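Local coordinates for protein putative glycosyl hydrolase (Bacteroides thetaiotaomicron VPI-5482, PDB 3K11) that probably acts as a glycoside hydrolase of family 88, although its substrate and activity have not been established, at residues Phe40-Lys45 / Glu368-Gly373; Gly75-Ala80 / His398-Val403; Leu336-Ala339 / Gly343-Asp346. One frame throughout, in Å; residues are numbered along the deposited sequence.

Overall arrangement
Interactions 1 and 2 form one continuous aromatic region, their centres about 9 Å apart, while interaction 3 is a separate helix connection. Along the chain the segments of 1 and 2 alternate. In space they interlock: Tyr42 CE2 packs on Phe77 CE2 at 3.8 Å, and Tyr400 OH lies 3.0 Å from Val371 N, probably in a hydrogen bond. Interaction 3 is nested in the chain between the segments of both; its centre is about 28 Å from that of interaction 1 and 26 Å from that of interaction 2, with nearest atoms about 17 and 10 Å away. The 1,2-ethanediol at Glu372, probably from the crystallisation liquor, does not by itself mark an active site.

Interaction 1 of 3, residues Phe40-Lys45 / Glu368-Gly373; sequences FAYIDK and EGQVEG. With EDO (1,2-ethanediol), chain T.
In the helix-rich fold of this family 88 protein, consistent with an (alpha/alpha)6 barrel, Tyr42 of helix 29-45 packs on the irregular loop Glu368-Gln370. With CG anti to the backbone N (chi1 175°), the ring points out from the helix, against residues 368-370. Its hydroxyl accepts a nearly straight hydrogen bond from Gln370, NE2 to OH 3.0 Å with an N-H...O angle of 170°, and the oxygen lies in the amide plane. That plane stands almost perpendicular to the ring (88°). Gln370 thus serves twice, since its CG also touches the ring carbon Tyr42 CZ at 3.5 Å while its backbone N lies over one face. At the base of the ring, Tyr42 CB meets Glu368 O at 3.4 Å. Glycine suits position 369: the backbone angles there demand it, and a side chain would collide with Tyr42 CB. The extended Glu368 lays its carboxylate near the ring, OE2 to Tyr42 CE1 3.7 Å. A water at the ring's edge donates to Glu368 OE2 (2.8 Å); its link to Lys45 NZ holds in one of two lysine conformers and is therefore doubtful. Asn366 OD1 accepts a hydrogen bond from Gln370 N. Farther along the loop, 1,2-ethanediol O1 donates to Glu372 OE1 at 2.8 Å. Replacing Tyr42 by alanine removes both hydroxyl and ring, which is likely to leave Gln370 NE2 without this acceptor and a gap beside Glu368 and Gly369. Tyrosine therefore joins a flat carbon surface to one directed polar bond. Yet Gly369 O, buried here, has no partner in the model, so the ring's packing probably comes at some polar cost.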
ATOM      1  N   PHE A  40     -32.471  -6.937 -15.098  1.00 24.99           N
ATOM      2  CA  PHE A  40     -33.559  -7.883 -14.911  1.00 24.79           C
ATOM      3  C   PHE A  40     -34.114  -8.358 -16.257  1.00 24.92           C
ATOM      4  O   PHE A  40     -34.352  -9.553 -16.457  1.00 23.26           O
ATOM      5  CB  PHE A  40     -34.673  -7.238 -14.080  1.00 24.90           C
ATOM      6  CG  PHE A  40     -35.866  -8.128 -13.892  1.00 25.61           C
ATOM      7  CD1 PHE A  40     -35.747  -9.297 -13.185  1.00 23.62           C
ATOM      8  CD2 PHE A  40     -37.096  -7.815 -14.470  1.00 30.28           C
ATOM      9  CE1 PHE A  40     -36.816 -10.155 -13.021  1.00 27.03           C
ATOM     10  CE2 PHE A  40     -38.168  -8.664 -14.318  1.00 34.57           C
ATOM     11  CZ  PHE A  40     -38.033  -9.834 -13.568  1.00 28.55           C
ATOM     12  N   ALA A  41     -34.339  -7.433 -17.174  1.00 26.30           N
ATOM     13  CA  ALA A  41     -34.926  -7.823 -18.483  1.00 28.90           C
ATOM     14  C   ALA A  41     -33.983  -8.790 -19.182  1.00 31.71           C
ATOM     15  O   ALA A  41     -34.388  -9.776 -19.783  1.00 31.56           O
ATOM     16  CB  ALA A  41     -35.182  -6.596 -19.354  1.00 28.97           C
ATOM     17  N   TYR A  42     -32.697  -8.510 -19.091  1.00 27.34           N
ATOM     18  CA  TYR A  42     -31.716  -9.373 -19.706  1.00 26.60           C
ATOM     19  C   TYR A  42     -31.706 -10.778 -19.112  1.00 27.51           C
ATOM     20  O   TYR A  42     -31.779 -11.750 -19.826  1.00 28.58           O
ATOM     21  CB  TYR A  42     -30.330  -8.734 -19.581  1.00 25.58           C
ATOM     22  CG  TYR A  42     -29.231  -9.634 -20.092  1.00 27.65           C
ATOM     23  CD1 TYR A  42     -29.155  -9.982 -21.425  1.00 28.88           C
ATOM     24  CD2 TYR A  42     -28.260 -10.111 -19.247  1.00 24.26           C
ATOM     25  CE1 TYR A  42     -28.147 -10.824 -21.881  1.00 24.84           C
ATOM     26  CE2 TYR A  42     -27.265 -10.948 -19.697  1.00 24.80           C
ATOM     27  CZ  TYR A  42     -27.202 -11.291 -21.006  1.00 27.28           C
ATOM     28  OH  TYR A  42     -26.173 -12.136 -21.406  1.00 28.52           O
ATOM     29  N   ILE A  43     -31.634 -10.884 -17.790  1.00 25.39           N
ATOM     30  CA  ILE A  43     -31.504 -12.206 -17.181  1.00 26.53           C
ATOM     31  C   ILE A  43     -32.795 -13.008 -17.337  1.00 28.64           C
ATOM     32  O   ILE A  43     -32.750 -14.225 -17.352  1.00 29.90           O
ATOM     33  CB  ILE A  43     -31.062 -12.161 -15.708  1.00 27.17           C
ATOM     34  CG1 ILE A  43     -32.099 -11.450 -14.819  1.00 34.17           C
ATOM     35  CG2 ILE A  43     -29.657 -11.517 -15.609  1.00 23.77           C
ATOM     36  CD1 ILE A  43     -32.375 -12.165 -13.543  1.00 37.80           C
ATOM     37  N   ASP A  44     -33.913 -12.305 -17.422  1.00 24.90           N
ATOM     38  CA  ASP A  44     -35.219 -12.962 -17.563  1.00 31.69           C
ATOM     39  C   ASP A  44     -35.210 -13.851 -18.833  1.00 35.02           C
ATOM     40  O   ASP A  44     -35.556 -15.078 -18.773  1.00 36.51           O
ATOM     41  CB  ASP A  44     -36.297 -11.886 -17.647  1.00 29.25           C
ATOM     42  CG  ASP A  44     -37.714 -12.437 -17.579  1.00 36.79           C
ATOM     43  OD1 ASP A  44     -37.931 -13.564 -17.055  1.00 34.79           O
ATOM     44  OD2 ASP A  44     -38.605 -11.707 -18.033  1.00 40.09           O
ATOM     45  N   LYS A  45     -34.776 -13.239 -19.950  0.80 33.79           N
ATOM     46  CA  LYS A  45     -34.699 -13.950 -21.254  0.80 35.64           C
ATOM     47  C   LYS A  45     -33.562 -14.973 -21.358  0.80 35.34           C
ATOM     48  O   LYS A  45     -33.593 -15.828 -22.232  0.80 40.25           O
ATOM     49  CB  LYS A  45     -34.744 -13.016 -22.495  0.80 36.79           C
ATOM     50  CG  LYS A  45     -33.941 -11.684 -22.526  0.80 43.23           C
ATOM     51  CD  LYS A  45     -32.418 -11.836 -22.663  0.80 45.86           C
ATOM     52  CE  LYS A  45     -32.012 -12.284 -24.027  0.80 49.68           C
ATOM     53  NZ  LYS A  45     -30.579 -12.347 -24.440  0.80 38.13           N
ATOM     54  N   GLU A 368     -26.905  -3.942 -23.198  1.00 25.48           N
ATOM     55  CA  GLU A 368     -27.627  -5.191 -23.244  1.00 26.01           C
ATOM     56  C   GLU A 368     -28.180  -5.633 -21.887  1.00 26.80           C
ATOM     57  O   GLU A 368     -29.131  -6.449 -21.834  1.00 26.11           O
ATOM     58  CB  GLU A 368     -26.706  -6.255 -23.745  1.00 27.20           C
ATOM     59  CG  GLU A 368     -27.411  -7.554 -24.072  1.00 27.17           C
ATOM     60  CD  GLU A 368     -26.503  -8.535 -24.743  1.00 31.91           C
ATOM     61  OE1 GLU A 368     -25.278  -8.271 -24.826  1.00 30.19           O
ATOM     62  OE2 GLU A 368     -27.024  -9.572 -25.190  1.00 32.21           O
ATOM     63  N   GLY A 369     -27.602  -5.108 -20.808  1.00 24.97           N
ATOM     64  CA  GLY A 369     -27.992  -5.479 -19.454  1.00 26.11           C
ATOM     65  C   GLY A 369     -27.034  -6.454 -18.792  1.00 26.21           C
ATOM     66  O   GLY A 369     -27.322  -6.997 -17.701  1.00 24.90           O
ATOM     67  N   GLN A 370     -25.917  -6.735 -19.475  1.00 23.82           N
ATOM     68  CA  GLN A 370     -24.876  -7.573 -18.894  1.00 25.19           C
ATOM     69  C   GLN A 370     -24.089  -6.777 -17.879  1.00 25.80           C
ATOM     70  O   GLN A 370     -24.074  -5.561 -17.918  1.00 25.78           O
ATOM     71  CB  GLN A 370     -23.918  -8.089 -19.959  1.00 23.57           C
ATOM     72  CG  GLN A 370     -24.597  -8.958 -21.021  1.00 25.82           C
ATOM     73  CD  GLN A 370     -23.631  -9.417 -22.075  1.00 30.81           C
ATOM     74  OE1 GLN A 370     -22.756  -8.648 -22.495  1.00 26.24           O
ATOM     75  NE2 GLN A 370     -23.789 -10.662 -22.536  1.00 22.67           N
ATOM     76  N   VAL A 371     -23.415  -7.491 -16.996  1.00 26.00           N
ATOM     77  CA  VAL A 371     -22.566  -6.888 -15.978  1.00 24.97           C
ATOM     78  C   VAL A 371     -21.128  -7.234 -16.340  1.00 24.06           C
ATOM     79  O   VAL A 371     -20.723  -8.416 -16.318  1.00 25.73           O
ATOM     80  CB  VAL A 371     -22.921  -7.389 -14.564  1.00 27.15           C
ATOM     81  CG1 VAL A 371     -21.897  -6.880 -13.557  1.00 25.89           C
ATOM     82  CG2 VAL A 371     -24.375  -6.962 -14.194  1.00 22.60           C
ATOM     83  N   GLU A 372     -20.368  -6.197 -16.665  1.00 23.42           N
ATOM     84  CA  GLU A 372     -18.954  -6.331 -17.055  1.00 23.02           C
ATOM     85  C   GLU A 372     -17.999  -6.252 -15.872  1.00 24.88           C
ATOM     86  O   GLU A 372     -18.308  -5.661 -14.838  1.00 23.39           O
ATOM     87  CB  GLU A 372     -18.578  -5.244 -18.068  1.00 23.88           C
ATOM     88  CG  GLU A 372     -19.457  -5.276 -19.342  1.00 26.35           C
ATOM     89  CD  GLU A 372     -19.020  -4.315 -20.459  1.00 29.15           C
ATOM     90  OE1 GLU A 372     -18.069  -3.494 -20.294  1.00 27.22           O
ATOM     91  OE2 GLU A 372     -19.624  -4.429 -21.562  1.00 28.29           O
ATOM     92  N   GLY A 373     -16.797  -6.799 -16.067  1.00 24.56           N
ATOM     93  CA  GLY A 373     -15.743  -6.731 -15.056  1.00 25.14           C
ATOM     94  C   GLY A 373     -15.873  -7.691 -13.873  1.00 27.28           C
ATOM     95  O   GLY A 373     -15.216  -7.461 -12.838  1.00 27.00           O
TER
HETATM   96  C1  EDO T  19     -20.452  -0.981 -19.449  1.00 47.39           C
HETATM   97  O1  EDO T  19     -19.030  -1.085 -19.147  1.00 53.70           O
HETATM   98  C2  EDO T  19     -20.712  -0.144 -20.704  1.00 57.43           C
HETATM   99  O2  EDO T  19     -20.308  -0.849 -21.910  1.00 60.95           O
HETATM  100  O   HOH W   1     -29.811  -9.824 -25.047  1.00 48.42           O

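Interaction 2 of 3, residues Gly75-Ala80 / His398-Val403; sequences GAFRLA and HGYGPV
Aromatic packing makes the whole of this small, buried contact: the ring of Phe77, from the loop 75-80, meets the ring of Tyr400 in the opening turn of helix 400-416. The planes are inclined at 50° and the centroids lie 4.6 Å apart, an oblique pairing. The far end of Phe77 does the touching, with CZ 3.4 Å from Tyr400 CE2, and Phe77 CE2 lies over one face of the Tyr400 ring. Each side chain has CG beside its own backbone N and anti to the carbonyl carbon, with chi1 -53° in Phe77 and -68° in Tyr400, so the rings bridge the 9.8 Å between Phe77 CA and Tyr400 CA. Phenylalanine suits its place because it meets the rings of Tyr400, Tyr42 and Trp84.

Polar interactions explain the tyrosine instead. Its hydroxyl is turned to the loops beyond, bonding to Val394 O and probably accepting from Val371 N, so a buried oxygen is satisfied. A second subunit also comes close, its Asp8 packing on Phe77.

Around the pair, Trp84 of helix 82-98 stacks on Phe77, while Tyr42 of helix 29-45 touches both rings; the contact thus fills the junction of these two helices with the start of helix 400-416.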
ATOM      1  N   GLY A  75     -30.024 -21.412 -21.142  1.00 25.53           N
ATOM      2  CA  GLY A  75     -29.860 -19.973 -21.388  1.00 26.17           C
ATOM      3  C   GLY A  75     -28.448 -19.628 -20.955  1.00 28.38           C
ATOM      4  O   GLY A  75     -27.655 -20.522 -20.727  1.00 30.97           O
ATOM      5  N   ALA A  76     -28.115 -18.349 -20.823  1.00 29.07           N
ATOM      6  CA  ALA A  76     -26.749 -17.977 -20.438  1.00 28.44           C
ATOM      7  C   ALA A  76     -26.439 -18.329 -19.013  1.00 29.74           C
ATOM      8  O   ALA A  76     -25.282 -18.542 -18.690  1.00 32.24           O
ATOM      9  CB  ALA A  76     -26.490 -16.450 -20.686  1.00 28.58           C
ATOM     10  N   PHE A  77     -27.451 -18.409 -18.136  1.00 27.36           N
ATOM     11  CA  PHE A  77     -27.203 -18.660 -16.726  1.00 26.74           C
ATOM     12  C   PHE A  77     -28.020 -19.830 -16.193  1.00 27.51           C
ATOM     13  O   PHE A  77     -29.195 -19.968 -16.557  1.00 26.55           O
ATOM     14  CB  PHE A  77     -27.577 -17.427 -15.941  1.00 25.87           C
ATOM     15  CG  PHE A  77     -26.919 -16.192 -16.456  1.00 25.64           C
ATOM     16  CD1 PHE A  77     -25.540 -16.037 -16.313  1.00 27.08           C
ATOM     17  CD2 PHE A  77     -27.647 -15.246 -17.180  1.00 25.83           C
ATOM     18  CE1 PHE A  77     -24.908 -14.937 -16.858  1.00 24.96           C
ATOM     19  CE2 PHE A  77     -27.026 -14.135 -17.695  1.00 26.52           C
ATOM     20  CZ  PHE A  77     -25.632 -13.984 -17.521  1.00 20.84           C
ATOM     21  N   ARG A  78     -27.398 -20.641 -15.327  0.70 29.14           N
ATOM     22  CA  ARG A  78     -28.036 -21.834 -14.728  0.70 27.21           C
ATOM     23  C   ARG A  78     -29.023 -21.378 -13.669  0.70 27.41           C
ATOM     24  O   ARG A  78     -28.753 -20.421 -12.934  0.70 28.42           O
ATOM     25  CB  ARG A  78     -26.966 -22.764 -14.116  0.70 29.15           C
ATOM     26  CG  ARG A  78     -26.064 -23.451 -15.133  0.70 27.57           C
ATOM     27  CD  ARG A  78     -24.731 -24.006 -14.576  0.70 32.37           C
ATOM     28  NE  ARG A  78     -23.836 -22.899 -14.179  0.70 41.64           N
ATOM     29  CZ  ARG A  78     -23.226 -22.748 -12.990  0.70 37.56           C
ATOM     30  NH1 ARG A  78     -23.319 -23.670 -12.020  0.70 40.97           N
ATOM     31  NH2 ARG A  78     -22.485 -21.664 -12.781  0.70 28.71           N
ATOM     32  N   LEU A  79     -30.186 -22.023 -13.625  1.00 23.81           N
ATOM     33  CA  LEU A  79     -31.242 -21.668 -12.670  1.00 25.34           C
ATOM     34  C   LEU A  79     -30.984 -22.001 -11.208  1.00 26.87           C
ATOM     35  O   LEU A  79     -31.587 -21.381 -10.334  1.00 25.45           O
ATOM     36  CB  LEU A  79     -32.566 -22.354 -13.060  1.00 25.50           C
ATOM     37  CG  LEU A  79     -33.335 -21.851 -14.287  1.00 26.11           C
ATOM     38  CD1 LEU A  79     -34.597 -22.732 -14.609  1.00 19.72           C
ATOM     39  CD2 LEU A  79     -33.815 -20.432 -14.043  1.00 25.10           C
ATOM     40  N   ALA A  80     -30.146 -23.001 -10.942  1.00 24.71           N
ATOM     41  CA  ALA A  80     -29.965 -23.461  -9.568  1.00 25.92           C
ATOM     42  C   ALA A  80     -28.524 -23.518  -9.147  1.00 22.17           C
ATOM     43  O   ALA A  80     -28.170 -24.270  -8.228  1.00 23.51           O
ATOM     44  CB  ALA A  80     -30.619 -24.774  -9.352  1.00 24.22           C
ATOM     45  N   HIS A 398     -21.847 -14.458 -11.190  1.00 22.33           N
ATOM     46  CA  HIS A 398     -21.684 -13.866  -9.876  1.00 24.58           C
ATOM     47  C   HIS A 398     -21.998 -12.408  -9.845  1.00 25.76           C
ATOM     48  O   HIS A 398     -22.163 -11.861  -8.764  1.00 26.66           O
ATOM     49  CB  HIS A 398     -20.225 -13.977  -9.429  1.00 25.15           C
ATOM     50  CG  HIS A 398     -19.665 -15.340  -9.580  1.00 23.39           C
ATOM     51  ND1 HIS A 398     -19.257 -15.836 -10.791  1.00 25.90           N
ATOM     52  CD2 HIS A 398     -19.482 -16.335  -8.674  1.00 26.11           C
ATOM     53  CE1 HIS A 398     -18.855 -17.084 -10.622  1.00 24.28           C
ATOM     54  NE2 HIS A 398     -18.938 -17.388  -9.343  1.00 24.56           N
ATOM     55  N   GLY A 399     -21.995 -11.751 -11.009  1.00 23.40           N
ATOM     56  CA  GLY A 399     -22.251 -10.313 -11.013  1.00 26.48           C
ATOM     57  C   GLY A 399     -23.704  -9.928 -10.855  1.00 24.46           C
ATOM     58  O   GLY A 399     -24.034  -8.837 -10.371  1.00 26.92           O
ATOM     59  N   TYR A 400     -24.599 -10.827 -11.266  1.00 22.92           N
ATOM     60  CA  TYR A 400     -25.997 -10.430 -11.499  1.00 23.56           C
ATOM     61  C   TYR A 400     -26.782 -10.190 -10.202  1.00 22.19           C
ATOM     62  O   TYR A 400     -27.404  -9.117 -10.048  1.00 22.92           O
ATOM     63  CB  TYR A 400     -26.662 -11.457 -12.468  1.00 24.16           C
ATOM     64  CG  TYR A 400     -26.016 -11.288 -13.816  1.00 26.30           C
ATOM     65  CD1 TYR A 400     -26.427 -10.277 -14.669  1.00 25.22           C
ATOM     66  CD2 TYR A 400     -24.867 -11.985 -14.146  1.00 23.58           C
ATOM     67  CE1 TYR A 400     -25.745 -10.011 -15.870  1.00 23.04           C
ATOM     68  CE2 TYR A 400     -24.187 -11.733 -15.367  1.00 25.92           C
ATOM     69  CZ  TYR A 400     -24.646 -10.755 -16.212  1.00 26.50           C
ATOM     70  OH  TYR A 400     -23.973 -10.458 -17.384  1.00 22.71           O
ATOM     71  N   GLY A 401     -26.769 -11.187  -9.310  1.00 21.67           N
ATOM     72  CA  GLY A 401     -27.459 -11.122  -8.015  1.00 22.60           C
ATOM     73  C   GLY A 401     -27.038  -9.897  -7.246  1.00 23.72           C
ATOM     74  O   GLY A 401     -27.856  -9.098  -6.800  1.00 23.40           O
ATOM     75  N   PRO A 402     -25.744  -9.760  -7.060  1.00 22.05           N
ATOM     76  CA  PRO A 402     -25.244  -8.615  -6.319  1.00 22.37           C
ATOM     77  C   PRO A 402     -25.603  -7.245  -6.865  1.00 22.83           C
ATOM     78  O   PRO A 402     -25.948  -6.379  -6.107  1.00 24.08           O
ATOM     79  CB  PRO A 402     -23.759  -8.860  -6.284  1.00 22.71           C
ATOM     80  CG  PRO A 402     -23.600 -10.338  -6.319  1.00 23.96           C
ATOM     81  CD  PRO A 402     -24.708 -10.776  -7.287  1.00 23.92           C
ATOM     82  N   VAL A 403     -25.578  -7.060  -8.182  1.00 24.28           N
ATOM     83  CA  VAL A 403     -25.959  -5.785  -8.757  1.00 23.63           C
ATOM     84  C   VAL A 403     -27.419  -5.530  -8.480  1.00 22.89           C
ATOM     85  O   VAL A 403     -27.810  -4.405  -8.150  1.00 23.73           O
ATOM     86  CB  VAL A 403     -25.617  -5.759 -10.273  1.00 24.99           C
ATOM     87  CG1 VAL A 403     -26.303  -4.580 -10.976  1.00 21.44           C
ATOM     88  CG2 VAL A 403     -24.064  -5.716 -10.439  1.00 22.25           C
TER

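Interaction 3 of 3, residues Leu336-Ala339 / Gly343-Asp346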
ATOM      1  N   LEU A 336     -23.392  -2.270   2.630  1.00 22.31           N
ATOM      2  CA  LEU A 336     -23.284  -0.958   3.255  1.00 23.09           C
ATOM      3  C   LEU A 336     -24.624  -0.255   3.287  1.00 24.09           C
ATOM      4  O   LEU A 336     -25.033   0.263   4.346  1.00 25.00           O
ATOM      5  CB  LEU A 336     -22.220  -0.123   2.551  1.00 23.70           C
ATOM      6  CG  LEU A 336     -20.772  -0.562   2.679  1.00 25.56           C
ATOM      7  CD1 LEU A 336     -19.890   0.240   1.671  1.00 23.76           C
ATOM      8  CD2 LEU A 336     -20.231  -0.510   4.173  1.00 22.74           C
ATOM      9  N   ALA A 337     -25.354  -0.265   2.168  1.00 22.07           N
ATOM     10  CA  ALA A 337     -26.687   0.372   2.135  1.00 20.02           C
ATOM     11  C   ALA A 337     -27.611  -0.317   3.135  1.00 20.77           C
ATOM     12  O   ALA A 337     -28.381   0.348   3.849  1.00 21.81           O
ATOM     13  CB  ALA A 337     -27.260   0.306   0.728  1.00 20.37           C
ATOM     14  N   HIS A 338     -27.549  -1.651   3.181  1.00 23.86           N
ATOM     15  CA  HIS A 338     -28.406  -2.428   4.089  1.00 24.43           C
ATOM     16  C   HIS A 338     -28.133  -2.077   5.565  1.00 23.33           C
ATOM     17  O   HIS A 338     -29.058  -1.850   6.349  1.00 24.97           O
ATOM     18  CB  HIS A 338     -28.169  -3.911   3.878  1.00 24.02           C
ATOM     19  CG  HIS A 338     -29.143  -4.783   4.595  1.00 22.93           C
ATOM     20  ND1 HIS A 338     -30.490  -4.761   4.298  1.00 23.23           N
ATOM     21  CD2 HIS A 338     -28.977  -5.711   5.574  1.00 23.30           C
ATOM     22  CE1 HIS A 338     -31.121  -5.612   5.098  1.00 28.33           C
ATOM     23  NE2 HIS A 338     -30.226  -6.221   5.861  1.00 25.70           N
ATOM     24  N   ALA A 339     -26.842  -2.027   5.900  1.00 21.73           N
ATOM     25  CA  ALA A 339     -26.399  -1.748   7.269  1.00 18.43           C
ATOM     26  C   ALA A 339     -26.813  -0.327   7.671  1.00 23.68           C
ATOM     27  O   ALA A 339     -27.164  -0.099   8.818  1.00 23.61           O
ATOM     28  CB  ALA A 339     -24.875  -1.912   7.404  1.00 20.79           C
ATOM     29  N   GLY A 343     -29.719   0.553  10.586  1.00 22.91           N
ATOM     30  CA  GLY A 343     -29.226   1.277  11.744  1.00 26.68           C
ATOM     31  C   GLY A 343     -27.967   0.683  12.336  1.00 24.18           C
ATOM     32  O   GLY A 343     -27.632   1.018  13.459  1.00 23.76           O
ATOM     33  N   TRP A 344     -27.275  -0.205  11.612  1.00 24.42           N
ATOM     34  CA  TRP A 344     -26.058  -0.852  12.123  1.00 24.10           C
ATOM     35  C   TRP A 344     -24.794  -0.014  11.975  1.00 23.73           C
ATOM     36  O   TRP A 344     -23.887  -0.107  12.802  1.00 23.08           O
ATOM     37  CB  TRP A 344     -25.819  -2.179  11.426  1.00 25.27           C
ATOM     38  CG  TRP A 344     -26.940  -3.132  11.523  1.00 22.41           C
ATOM     39  CD1 TRP A 344     -27.908  -3.196  12.449  1.00 27.82           C
ATOM     40  CD2 TRP A 344     -27.147  -4.248  10.648  1.00 21.48           C
ATOM     41  NE1 TRP A 344     -28.740  -4.265  12.192  1.00 22.64           N
ATOM     42  CE2 TRP A 344     -28.288  -4.914  11.078  1.00 28.12           C
ATOM     43  CE3 TRP A 344     -26.478  -4.719   9.525  1.00 24.55           C
ATOM     44  CZ2 TRP A 344     -28.760  -6.039  10.442  1.00 22.86           C
ATOM     45  CZ3 TRP A 344     -26.953  -5.834   8.868  1.00 26.06           C
ATOM     46  CH2 TRP A 344     -28.100  -6.468   9.315  1.00 25.85           C
ATOM     47  N   ILE A 345     -24.736   0.811  10.935  1.00 25.32           N
ATOM     48  CA  ILE A 345     -23.601   1.705  10.694  1.00 23.97           C
ATOM     49  C   ILE A 345     -24.094   3.086  10.320  1.00 23.05           C
ATOM     50  O   ILE A 345     -25.254   3.320  10.005  1.00 24.27           O
ATOM     51  CB  ILE A 345     -22.601   1.094   9.622  1.00 23.94           C
ATOM     52  CG1 ILE A 345     -23.174   1.182   8.190  1.00 22.10           C
ATOM     53  CG2 ILE A 345     -22.132  -0.326  10.022  1.00 24.40           C
ATOM     54  CD1 ILE A 345     -22.272   0.581   7.066  1.00 23.04           C
ATOM     55  N   ASP A 346     -23.185   4.039  10.431  1.00 25.62           N
ATOM     56  CA  ASP A 346     -23.487   5.437  10.305  1.00 23.44           C
ATOM     57  C   ASP A 346     -23.708   5.919   8.887  1.00 23.19           C
ATOM     58  O   ASP A 346     -22.909   5.661   7.976  1.00 22.54           O
ATOM     59  CB  ASP A 346     -22.320   6.204  10.922  1.00 24.73           C
ATOM     60  CG  ASP A 346     -22.612   7.646  11.124  1.00 29.11           C
ATOM     61  OD1 ASP A 346     -23.354   8.008  12.096  1.00 26.76           O
ATOM     62  OD2 ASP A 346     -22.073   8.419  10.308  1.00 23.95           O
TER
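Ile345 holds CG1 between its backbone N and carbonyl carbon (chi1 74°), which lays the outer part of the side chain against Ala339 and Leu336, while His338 swings its CG anti to the backbone N (chi1 -171°) to reach Trp344. CG1 of Ile345 comes to 3.6 Å from Ala339 CB, and its CD1 meets Leu336 CD2 at 3.7 Å. Alanine suits the middle position because its short side chain lets both Ile345 and the indole close in; Trp344 CE3 lies 3.9 Å from Ala339 CB. The His338 imidazole turns an edge toward the face of the six-membered ring of Trp344 in an offset edge-to-face pair, planes at 85° and centroids 5.4 Å apart. Two carboxylates, Asp280 OD1 at NE2 and Glu409 OE2 at ND1, hydrogen-bond to the imidazole nitrogens and so fix its rotation.

The backbone closes the turn. Ala339 O accepts a hydrogen bond from Trp344 N (2.8 Å), the long bond of a Schellman motif, and a weak one from Ile345 N (3.3 Å). Gly343 ends the helix there with positive phi, a conformation in which a side chain would be jammed against the preceding carbonyl.

Trp344 also rests on helices 265-281 and 289-304, and Asp346 is the N-cap of helix 347-362, its OD2 accepting from Ala349 N, so the contact forms the tight connection by which helix 326-342 passes into its successor.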